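Local coordinates for IclR family transcriptional regulator (PDB 5WHM), which represses transcription as an IclR-type regulator, binding DNA through an N-terminal winged helix-turn-helix domain and probably sensing an effector through its C-terminal domain, at the interface of chains A and B. Residues are numbered along the deposited sequence; one frame, centred on the assembly and turned at random. Chains: chain A/B, IclR family transcriptional regulator.

Contact 1: the interface of chains A and B. Residues chain A 34, 124-126, 128, 130, 150; chain B 85-86, 88-89.
The guanidinium of A:Arg34 is sandwiched: CB of B:Arg89 lies over the centre of one face, 3.7 Å from CZ of A:Arg34, and the guanidinium of A:Arg126 covers the opposite face. A:Arg34 closes helix 24-34 of the helix-turn-helix domain of this IclR-family repressor, whereas A:Asp125 and its neighbours belong to the C-terminal domain, so B:Arg89 packs where two domains of the partner subunit meet. One face of the B:Arg89 guanidinium has NH2 of A:Arg34 above its rim, 3.5 Å from NH2 of B:Arg89, and the carbonyl carbon C of A:Asp125 lies in plane at its edge. Both arginines share one carboxylate oxygen. OD2 of A:Asp125 takes a hydrogen bond from NH2 of A:Arg34 (2.6 Å), met nearly along the C-O axis. A weaker, bent one comes from NH2 of B:Arg89 (2.9 Å). The guanidinium plane of B:Arg89 stands 87° to the carboxylate. Both contacts are salt bridges, and the shared negative charge probably offsets repulsion among the three clustered arginines. With CG anti to its own carbonyl carbon (chi1 -52°), B:Arg89 packs CG on the carboxylate carbon of A:Asp125, and bends at chi2 and chi3 curl the chain so that NH2 returns to OD2. Its CD touches CG2 of A:Val130 (3.8 Å) and the methyl CG2 of A:Thr150. Alongside, CG2 of B:Ile85 meets CG2 of A:Val130 (3.8 Å). Water 1 joins the carbonyl O of B:Arg89 (2.7 Å) more loosely to O of A:Arg34.

Contact 2: the interface of chains A and B. Residues chain A 90-91, 93-94, 97; chain B 36-38, 83-84, 87.
The amide nitrogen ND2 of A:Asn97 reaches across to the backbone carbonyl O of B:Leu83 (2.9 Å), which lies near the plane of the side-chain amide, while the donor is tilted 24° from the carbonyl plane. The same ND2 meets water 2 at 3.1 Å in an almost straight bond, and water 2 also bonds the backbone N of B:Leu83, so O directly and N through water 2 are tied to one amide group. With chi1 at 74°, CG of A:Asn97 sits between its own backbone N and carbonyl carbon, turning the amide back toward strand 81-83 of the partner's winged helix-turn-helix region. Water 2 passes the link to water 3 (2.8 Å), which joins O of A:Ala93, near the end of helix 86-95, to O of B:Thr37 (2.7 Å). Beside this polar string the contact is apolar. The methyl CB of A:Ala93 touches CD1 of B:Leu83 (3.6 Å), and the aliphatic part of selenomethionine A:Met94 slides past B:Leu83 in the opposite direction, CG against CB at 3.6 Å. CG of A:Met94 is anti to the backbone N (chi1 -167°), which lays it over the B:Leu83-B:Asp84 backbone, and bends at chi2 and chi3 bring CE toward O of B:Leu83. One turn earlier on the helix, A:Leu90 crosses B:Ile87 at about a right angle: CG2 of B:Ile87 rests against CG of A:Leu90 and lies 3.6 Å from its backbone O.

Contact 1: the interface of chains A and B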
loop_
_atom_site.group_PDB
_atom_site.type_symbol
_atom_site.label_atom_id
_atom_site.label_comp_id
_atom_site.label_asym_id
_atom_site.label_seq_id
_atom_site.Cartn_x
_atom_site.Cartn_y
_atom_site.Cartn_z
ATOM N N ARG A 34 2.503 -12.266 1.974
ATOM C CA ARG A 34 1.593 -12.555 0.865
ATOM C C ARG A 34 0.562 -13.633 1.167
ATOM O O ARG A 34 -0.384 -13.761 0.382
ATOM C CB ARG A 34 2.389 -12.962 -0.380
ATOM C CG ARG A 34 3.229 -11.817 -0.866
ATOM C CD ARG A 34 4.171 -12.243 -1.963
ATOM N NE ARG A 34 3.455 -12.292 -3.227
ATOM C CZ ARG A 34 3.863 -11.719 -4.350
ATOM N NH1 ARG A 34 5.009 -11.081 -4.395
ATOM N NH2 ARG A 34 3.134 -11.836 -5.439
ATOM N N ARG A 124 1.069 -6.200 -14.120
ATOM C CA ARG A 124 1.141 -7.600 -13.719
ATOM C C ARG A 124 2.080 -7.795 -12.535
ATOM O O ARG A 124 3.117 -7.131 -12.422
ATOM C CB ARG A 124 1.610 -8.481 -14.891
ATOM C CG ARG A 124 1.641 -9.978 -14.558
ATOM C CD ARG A 124 2.048 -10.844 -15.785
ATOM N NE ARG A 124 3.443 -10.626 -16.150
ATOM C CZ ARG A 124 4.490 -11.256 -15.614
ATOM N NH1 ARG A 124 4.344 -12.148 -14.639
ATOM N NH2 ARG A 124 5.713 -10.980 -16.057
ATOM N N ASP A 125 1.688 -8.688 -11.634
ATOM C CA ASP A 125 2.628 -9.288 -10.691
ATOM C C ASP A 125 2.341 -10.778 -10.644
ATOM O O ASP A 125 1.216 -11.180 -10.326
ATOM C CB ASP A 125 2.528 -8.695 -9.280
ATOM C CG ASP A 125 3.462 -9.427 -8.310
ATOM O OD1 ASP A 125 4.690 -9.199 -8.381
ATOM O OD2 ASP A 125 2.976 -10.293 -7.554
ATOM N N ARG A 126 3.328 -11.583 -11.044
ATOM C CA ARG A 126 3.214 -13.045 -11.114
ATOM C C ARG A 126 2.045 -13.401 -12.027
ATOM O O ARG A 126 2.091 -13.037 -13.211
ATOM C CB ARG A 126 3.134 -13.621 -9.698
ATOM C CG ARG A 126 4.409 -13.373 -8.864
ATOM C CD ARG A 126 4.330 -14.259 -7.644
ATOM N NE ARG A 126 5.433 -13.995 -6.753
ATOM C CZ ARG A 126 5.496 -14.472 -5.518
ATOM N NH1 ARG A 126 4.512 -15.235 -5.039
ATOM N NH2 ARG A 126 6.528 -14.156 -4.782
ATOM N N SER A 128 -1.176 -12.384 -11.635
ATOM C CA SER A 128 -2.305 -11.487 -11.405
ATOM C C SER A 128 -2.031 -10.131 -12.025
ATOM O O SER A 128 -0.888 -9.725 -12.190
ATOM C CB SER A 128 -2.574 -11.288 -9.874
ATOM O OG SER A 128 -2.920 -12.543 -9.308
ATOM N N VAL A 130 -2.671 -6.139 -11.020
ATOM C CA VAL A 130 -2.865 -5.372 -9.794
ATOM C C VAL A 130 -3.348 -3.980 -10.180
ATOM O O VAL A 130 -2.695 -3.306 -10.976
ATOM C CB VAL A 130 -1.546 -5.276 -8.993
ATOM C CG1 VAL A 130 -1.790 -4.518 -7.676
ATOM C CG2 VAL A 130 -0.936 -6.672 -8.774
ATOM N N THR A 150 -6.491 -7.350 -6.877
ATOM C CA THR A 150 -5.913 -8.166 -7.936
ATOM C C THR A 150 -7.005 -8.867 -8.740
ATOM O O THR A 150 -8.114 -9.090 -8.254
ATOM C CB THR A 150 -4.955 -9.228 -7.373
ATOM O OG1 THR A 150 -5.672 -10.045 -6.460
ATOM C CG2 THR A 150 -3.771 -8.607 -6.653
ATOM N N ILE B 85 5.714 -3.379 -8.401
ATOM C CA ILE B 85 4.318 -3.761 -8.177
ATOM C C ILE B 85 4.189 -4.808 -7.091
ATOM O O ILE B 85 3.172 -4.858 -6.381
ATOM C CB ILE B 85 3.689 -4.317 -9.482
ATOM C CG1 ILE B 85 3.909 -3.359 -10.661
ATOM C CG2 ILE B 85 2.187 -4.633 -9.252
ATOM C CD1 ILE B 85 3.489 -1.900 -10.355
ATOM N N GLY B 86 5.168 -5.707 -6.977
ATOM C CA GLY B 86 5.025 -6.744 -5.979
ATOM C C GLY B 86 4.919 -6.208 -4.568
ATOM O O GLY B 86 4.385 -6.898 -3.698
ATOM N N LEU B 88 2.795 -4.136 -3.547
ATOM C CA LEU B 88 1.369 -4.043 -3.187
ATOM C C LEU B 88 0.770 -5.380 -2.775
ATOM O O LEU B 88 -0.226 -5.400 -2.045
ATOM C CB LEU B 88 0.539 -3.438 -4.342
ATOM C CG LEU B 88 0.995 -2.050 -4.785
ATOM C CD1 LEU B 88 0.256 -1.605 -6.057
ATOM C CD2 LEU B 88 0.765 -1.019 -3.661
ATOM N N ARG B 89 1.360 -6.488 -3.190
ATOM C CA ARG B 89 0.874 -7.817 -2.834
ATOM C C ARG B 89 1.200 -8.181 -1.387
ATOM O O ARG B 89 0.777 -9.243 -0.913
ATOM C CB ARG B 89 1.517 -8.885 -3.740
ATOM C CG ARG B 89 1.440 -8.684 -5.264
ATOM C CD ARG B 89 0.012 -8.854 -5.774
ATOM N NE ARG B 89 -0.636 -10.161 -5.528
ATOM C CZ ARG B 89 -0.563 -11.245 -6.312
ATOM N NH1 ARG B 89 -1.266 -12.329 -5.995
ATOM N NH2 ARG B 89 0.222 -11.292 -7.386
HETATM O O HOH W 1 -0.662 -11.403 -1.804
#

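Contact 2: the interface of chains A and B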
loop_
_atom_site.group_PDB
_atom_site.type_symbol
_atom_site.label_atom_id
_atom_site.label_comp_id
_atom_site.label_asym_id
_atom_site.label_seq_id
_atom_site.Cartn_x
_atom_site.Cartn_y
_atom_site.Cartn_z
ATOM N N LEU A 90 4.821 1.147 2.989
ATOM C CA LEU A 90 5.572 0.639 1.851
ATOM C C LEU A 90 4.768 0.769 0.542
ATOM O O LEU A 90 5.297 1.208 -0.479
ATOM C CB LEU A 90 5.896 -0.829 2.131
ATOM C CG LEU A 90 7.224 -1.475 1.785
ATOM C CD1 LEU A 90 8.338 -0.619 2.282
ATOM C CD2 LEU A 90 7.276 -2.884 2.428
ATOM N N GLY A 91 3.482 0.411 0.564
ATOM C CA GLY A 91 2.676 0.469 -0.660
ATOM C C GLY A 91 2.525 1.868 -1.205
ATOM O O GLY A 91 2.611 2.091 -2.421
ATOM N N ALA A 93 4.660 4.364 -0.696
ATOM C CA ALA A 93 5.954 4.739 -1.277
ATOM C C ALA A 93 6.070 4.199 -2.712
ATOM O O ALA A 93 6.559 4.895 -3.617
ATOM C CB ALA A 93 7.115 4.233 -0.397
HETATM N N MSE A 94 5.572 2.997 -2.947
HETATM C CA MSE A 94 5.595 2.436 -4.310
HETATM C C MSE A 94 4.679 3.218 -5.279
HETATM O O MSE A 94 5.130 3.669 -6.338
HETATM C CB MSE A 94 5.185 0.968 -4.286
HETATM C CG MSE A 94 5.492 0.254 -5.609
HETATM SE SE MSE A 94 3.877 0.185 -6.724
HETATM C CE MSE A 94 4.772 0.842 -8.375
ATOM N N ASN A 97 5.855 6.504 -6.916
ATOM C CA ASN A 97 6.793 6.593 -8.041
ATOM C C ASN A 97 6.086 6.492 -9.401
ATOM O O ASN A 97 6.748 6.609 -10.432
ATOM C CB ASN A 97 7.954 5.542 -7.910
ATOM C CG ASN A 97 7.544 4.092 -8.217
ATOM O OD1 ASN A 97 6.671 3.833 -9.030
ATOM N ND2 ASN A 97 8.233 3.119 -7.561
ATOM N N PHE B 36 13.253 3.619 0.390
ATOM C CA PHE B 36 12.444 4.255 -0.643
ATOM C C PHE B 36 11.265 4.954 0.015
ATOM O O PHE B 36 10.582 4.377 0.873
ATOM C CB PHE B 36 11.972 3.221 -1.670
ATOM C CG PHE B 36 13.108 2.568 -2.432
ATOM C CD1 PHE B 36 13.786 1.495 -1.888
ATOM C CD2 PHE B 36 13.506 3.045 -3.682
ATOM C CE1 PHE B 36 14.855 0.894 -2.565
ATOM C CE2 PHE B 36 14.549 2.439 -4.382
ATOM C CZ PHE B 36 15.231 1.363 -3.827
ATOM N N THR B 37 11.079 6.221 -0.319
ATOM C CA THR B 37 9.994 6.952 0.314
ATOM C C THR B 37 9.188 7.646 -0.768
ATOM O O THR B 37 9.598 7.617 -1.936
ATOM C CB THR B 37 10.528 7.995 1.324
ATOM O OG1 THR B 37 11.003 9.127 0.596
ATOM C CG2 THR B 37 11.641 7.441 2.205
ATOM N N PRO B 38 8.069 8.315 -0.429
ATOM C CA PRO B 38 7.347 9.083 -1.461
ATOM C C PRO B 38 8.188 10.149 -2.151
ATOM O O PRO B 38 7.884 10.501 -3.296
ATOM C CB PRO B 38 6.165 9.705 -0.690
ATOM C CG PRO B 38 5.948 8.722 0.481
ATOM C CD PRO B 38 7.341 8.309 0.862
ATOM N N LEU B 83 10.898 0.928 -6.221
ATOM C CA LEU B 83 9.910 -0.043 -5.743
ATOM C C LEU B 83 9.062 -0.518 -6.927
ATOM O O LEU B 83 8.724 0.265 -7.818
ATOM C CB LEU B 83 8.977 0.581 -4.684
ATOM C CG LEU B 83 9.687 0.972 -3.364
ATOM C CD1 LEU B 83 8.690 1.729 -2.464
ATOM C CD2 LEU B 83 10.231 -0.273 -2.660
ATOM N N ASP B 84 8.649 -1.785 -6.890
ATOM C CA ASP B 84 7.838 -2.313 -7.980
ATOM C C ASP B 84 6.537 -2.923 -7.443
ATOM O O ASP B 84 6.293 -2.989 -6.227
ATOM C CB ASP B 84 8.650 -3.331 -8.809
ATOM C CG ASP B 84 8.125 -3.500 -10.255
ATOM O OD1 ASP B 84 7.112 -2.879 -10.667
ATOM O OD2 ASP B 84 8.774 -4.275 -10.988
ATOM N N ILE B 87 5.350 -4.967 -4.332
ATOM C CA ILE B 87 5.178 -4.380 -2.989
ATOM C C ILE B 87 3.700 -4.379 -2.587
ATOM O O ILE B 87 3.355 -4.623 -1.419
ATOM C CB ILE B 87 5.779 -2.955 -2.949
ATOM C CG1 ILE B 87 7.309 -2.982 -3.122
ATOM C CG2 ILE B 87 5.415 -2.194 -1.648
ATOM C CD1 ILE B 87 8.064 -3.544 -1.887
HETATM O O HOH W 2 10.485 3.826 -5.555
HETATM O O HOH W 3 9.219 5.587 -3.752
#

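The C-alpha centres of contact 1 and contact 2 are about 13 Å apart, and residues 83-89 of chain B serve both. B:Ile85, B:Gly86, B:Leu88 and B:Arg89 turn to contact 1, while B:Leu83, B:Asp84 and B:Ile87 turn to contact 2, which B:Phe36 to B:Pro38 also join. The corresponding segment of chain A supplies helix 86-95 to contact 2, so this helix meets the 3-10 turn 85-90 of chain B there. Two-fold symmetry repeats both contacts with the chains exchanged. IclR-family regulators commonly act as dimers, and this interlocking of chain segments probably couples the DNA-binding domains to the C-terminal domains of the partner.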